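Local coordinates for protein polyhedrin (Operophtera brumata cypovirus 19, PDB 5A99) that builds the crystalline polyhedra that occlude cypovirus particles, and probably protects them in this way outside the insect host, at residues L39-I49 with Q65-E76. Numbering follows the deposited sequence.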
# COMPACT_ATOMS: atom_id res chain seq x y z
N LEU A 39 -15.75 -12.63 2.01
CA LEU A 39 -15.32 -13.97 1.61
C LEU A 39 -15.96 -15.02 2.50
O LEU A 39 -15.80 -15.00 3.72
CB LEU A 39 -13.80 -14.06 1.68
CG LEU A 39 -13.12 -12.97 0.85
CD1 LEU A 39 -11.64 -12.86 1.14
CD2 LEU A 39 -13.36 -13.24 -0.62
N TYR A 40 -16.69 -15.93 1.87
CA TYR A 40 -17.34 -17.01 2.60
C TYR A 40 -16.44 -18.22 2.58
O TYR A 40 -16.14 -18.78 1.52
CB TYR A 40 -18.71 -17.29 1.99
CG TYR A 40 -19.55 -16.05 1.91
CD1 TYR A 40 -20.31 -15.62 2.99
CD2 TYR A 40 -19.55 -15.27 0.76
CE1 TYR A 40 -21.07 -14.47 2.92
CE2 TYR A 40 -20.30 -14.12 0.68
CZ TYR A 40 -21.06 -13.72 1.76
OH TYR A 40 -21.81 -12.57 1.68
N MET A 41 -16.00 -18.61 3.76
CA MET A 41 -14.96 -19.61 3.88
C MET A 41 -15.56 -21.02 4.00
O MET A 41 -16.79 -21.19 4.07
CB MET A 41 -14.06 -19.28 5.09
CG MET A 41 -13.55 -17.82 5.14
SD MET A 41 -12.81 -17.12 3.63
CE MET A 41 -11.31 -18.09 3.55
N LYS A 42 -14.70 -22.01 4.00
CA LYS A 42 -15.12 -23.41 3.92
C LYS A 42 -15.77 -23.89 5.23
O LYS A 42 -16.46 -24.91 5.25
CB LYS A 42 -13.93 -24.27 3.50
CG LYS A 42 -13.47 -23.96 2.09
CD LYS A 42 -12.30 -24.81 1.60
CE LYS A 42 -12.14 -24.67 0.08
NZ LYS A 42 -11.05 -25.46 -0.50
N ASP A 43 -15.57 -23.14 6.31
CA ASP A 43 -16.23 -23.47 7.58
C ASP A 43 -17.49 -22.63 7.81
O ASP A 43 -18.07 -22.62 8.90
CB ASP A 43 -15.25 -23.32 8.75
CG ASP A 43 -14.70 -21.91 8.90
OD1 ASP A 43 -15.02 -21.02 8.07
OD2 ASP A 43 -13.92 -21.69 9.85
N SER A 44 -17.88 -21.92 6.75
CA SER A 44 -19.01 -20.99 6.75
C SER A 44 -18.75 -19.69 7.50
O SER A 44 -19.65 -18.85 7.59
CB SER A 44 -20.29 -21.64 7.27
OG SER A 44 -20.77 -22.57 6.33
N SER A 45 -17.55 -19.52 8.03
CA SER A 45 -17.17 -18.25 8.63
C SER A 45 -16.99 -17.22 7.51
O SER A 45 -16.83 -17.58 6.34
CB SER A 45 -15.89 -18.39 9.48
OG SER A 45 -14.71 -18.47 8.70
N LEU A 46 -17.06 -15.94 7.87
CA LEU A 46 -16.83 -14.87 6.90
C LEU A 46 -15.56 -14.12 7.22
O LEU A 46 -15.27 -13.81 8.38
CB LEU A 46 -17.98 -13.84 6.92
CG LEU A 46 -19.24 -14.13 6.11
CD1 LEU A 46 -19.96 -15.36 6.67
CD2 LEU A 46 -20.15 -12.91 6.13
N GLN A 47 -14.81 -13.81 6.17
CA GLN A 47 -13.78 -12.81 6.25
C GLN A 47 -14.24 -11.58 5.47
O GLN A 47 -14.55 -11.66 4.28
CB GLN A 47 -12.46 -13.33 5.69
CG GLN A 47 -11.35 -12.30 5.74
CD GLN A 47 -9.98 -12.87 5.49
OE1 GLN A 47 -9.03 -12.59 6.22
NE2 GLN A 47 -9.86 -13.68 4.44
N ILE A 48 -14.31 -10.45 6.17
CA ILE A 48 -14.75 -9.18 5.60
C ILE A 48 -13.56 -8.26 5.42
O ILE A 48 -12.77 -8.04 6.33
CB ILE A 48 -15.82 -8.50 6.50
CG1 ILE A 48 -16.99 -9.46 6.73
CG2 ILE A 48 -16.31 -7.19 5.88
CD1 ILE A 48 -18.14 -8.86 7.52
N ILE A 49 -13.43 -7.73 4.21
CA ILE A 49 -12.42 -6.71 3.92
C ILE A 49 -13.19 -5.47 3.48
O ILE A 49 -13.95 -5.52 2.51
CB ILE A 49 -11.47 -7.17 2.81
CG1 ILE A 49 -10.70 -8.42 3.25
CG2 ILE A 49 -10.47 -6.08 2.45
CD1 ILE A 49 -9.85 -9.02 2.17
N GLN A 65 -3.66 -12.78 0.82
CA GLN A 65 -4.38 -11.77 1.56
C GLN A 65 -5.88 -12.05 1.55
O GLN A 65 -6.64 -11.33 2.19
CB GLN A 65 -4.07 -10.39 0.98
CG GLN A 65 -2.58 -10.10 0.99
CD GLN A 65 -2.21 -8.89 0.15
OE1 GLN A 65 -2.77 -8.68 -0.92
NE2 GLN A 65 -1.27 -8.10 0.64
N LEU A 66 -6.28 -13.12 0.85
CA LEU A 66 -7.69 -13.50 0.74
C LEU A 66 -8.02 -14.79 1.50
O LEU A 66 -9.13 -14.98 1.98
CB LEU A 66 -8.07 -13.68 -0.74
CG LEU A 66 -7.95 -12.43 -1.63
CD1 LEU A 66 -8.07 -12.80 -3.11
CD2 LEU A 66 -8.98 -11.41 -1.24
N VAL A 67 -7.06 -15.69 1.60
CA VAL A 67 -7.27 -16.94 2.32
C VAL A 67 -7.41 -16.63 3.81
O VAL A 67 -7.11 -15.52 4.26
CB VAL A 67 -6.11 -17.91 2.10
CG1 VAL A 67 -6.01 -18.29 0.64
CG2 VAL A 67 -4.80 -17.32 2.61
N LEU A 68 -7.89 -17.60 4.58
CA LEU A 68 -7.82 -17.52 6.03
C LEU A 68 -7.38 -18.88 6.59
O LEU A 68 -8.02 -19.89 6.33
CB LEU A 68 -9.18 -17.10 6.62
CG LEU A 68 -9.16 -16.63 8.08
CD1 LEU A 68 -10.46 -15.86 8.40
CD2 LEU A 68 -8.98 -17.79 9.05
N PRO A 69 -6.33 -18.90 7.41
CA PRO A 69 -5.71 -17.73 8.03
C PRO A 69 -4.75 -16.97 7.11
O PRO A 69 -4.25 -17.50 6.11
CB PRO A 69 -4.93 -18.34 9.20
CG PRO A 69 -4.56 -19.70 8.72
CD PRO A 69 -5.70 -20.16 7.86
N ASN A 70 -4.50 -15.72 7.48
CA ASN A 70 -3.49 -14.91 6.82
C ASN A 70 -2.80 -14.01 7.85
O ASN A 70 -3.15 -14.04 9.03
CB ASN A 70 -4.11 -14.08 5.68
CG ASN A 70 -5.17 -13.11 6.16
OD1 ASN A 70 -4.86 -12.05 6.71
ND2 ASN A 70 -6.43 -13.46 5.93
N TYR A 71 -1.84 -13.22 7.40
CA TYR A 71 -1.03 -12.44 8.34
C TYR A 71 -1.82 -11.26 8.98
O TYR A 71 -1.42 -10.73 10.01
CB TYR A 71 0.30 -11.99 7.70
CG TYR A 71 0.17 -11.09 6.48
CD1 TYR A 71 0.01 -11.63 5.21
CD2 TYR A 71 0.23 -9.71 6.61
CE1 TYR A 71 -0.10 -10.81 4.11
CE2 TYR A 71 0.11 -8.89 5.51
CZ TYR A 71 -0.05 -9.44 4.26
OH TYR A 71 -0.15 -8.61 3.16
N ARG A 72 -2.95 -10.89 8.38
CA ARG A 72 -3.84 -9.89 8.97
C ARG A 72 -4.84 -10.55 9.93
O ARG A 72 -5.12 -10.01 11.00
CB ARG A 72 -4.59 -9.12 7.87
CG ARG A 72 -3.70 -8.47 6.82
CD ARG A 72 -2.68 -7.52 7.45
NE ARG A 72 -3.33 -6.46 8.22
CZ ARG A 72 -3.78 -5.32 7.70
NH1 ARG A 72 -3.65 -5.07 6.39
NH2 ARG A 72 -4.36 -4.42 8.48
N ILE A 73 -5.38 -11.70 9.52
CA ILE A 73 -6.23 -12.53 10.38
C ILE A 73 -5.63 -13.93 10.51
O ILE A 73 -5.91 -14.83 9.72
CB ILE A 73 -7.67 -12.66 9.81
CG1 ILE A 73 -8.28 -11.28 9.58
CG2 ILE A 73 -8.56 -13.48 10.75
CD1 ILE A 73 -8.62 -10.52 10.86
N ASN A 74 -4.79 -14.09 11.53
CA ASN A 74 -4.06 -15.32 11.77
C ASN A 74 -4.63 -16.06 12.98
O ASN A 74 -3.94 -16.25 13.98
CB ASN A 74 -2.58 -14.97 11.98
CG ASN A 74 -1.66 -16.13 11.70
OD1 ASN A 74 -1.98 -17.03 10.92
ND2 ASN A 74 -0.49 -16.12 12.33
N ASP A 75 -5.90 -16.45 12.90
CA ASP A 75 -6.59 -17.03 14.05
C ASP A 75 -6.96 -18.50 13.85
O ASP A 75 -7.70 -19.07 14.66
CB ASP A 75 -7.83 -16.20 14.43
CG ASP A 75 -8.78 -15.98 13.27
OD1 ASP A 75 -8.80 -16.83 12.34
OD2 ASP A 75 -9.51 -14.97 13.29
N GLU A 76 -6.46 -19.12 12.78
CA GLU A 76 -6.58 -20.56 12.59
C GLU A 76 -5.22 -21.13 12.17
O GLU A 76 -4.30 -20.38 11.80
CB GLU A 76 -7.64 -20.87 11.52
CG GLU A 76 -9.05 -20.28 11.77
CD GLU A 76 -9.89 -21.09 12.75
OE1 GLU A 76 -9.38 -22.10 13.29
OE2 GLU A 76 -11.07 -20.73 12.98
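The 39-49 hairpin, with L39 and Q47 joined by two backbone hydrogen bonds and a type I turn from M41 to S44, meets the irregular segment 65-76, the CA atoms of Q47 and L68 7.6 Å apart. Q47 carries the contact. With CG anti to the backbone N (chi1 179°) and the chain extended, its amide reaches into the loop, where N70 ND2 donates to Q47 OE1 at 2.8 Å, in the carbonyl plane on a lone pair. The two side chains come from opposite directions and their amide planes are nearly coplanar, 28° apart. Q47 NE2 gives a weak bond to V67 O (3.3 Å) and lies 2.9 Å from L66 O. The I73 side chain slides past in the opposite direction, its CG1 in van der Waals contact with Q47 OE1 (3.7 Å). N70 ND2 also donates to V67 O, and N70 OD1 accepts from R72 N (Asx turn) and I73 N (Asx motif), four bonds that together hold the N70 amide. This polar cluster joins the adjacent strands 33-40 and 46-53 of the six-stranded antiparallel sheet to the loop before helix 81-92; Y71 stacks edge-to-face with Y71 of neighbouring subunits. Apolar contacts border the amides: the L39 and L66 side chains cross at about a right angle, L39 CD1 lying 3.9 Å from L66 CD2, and M41 brings CE to 3.9 Å from L68 CB.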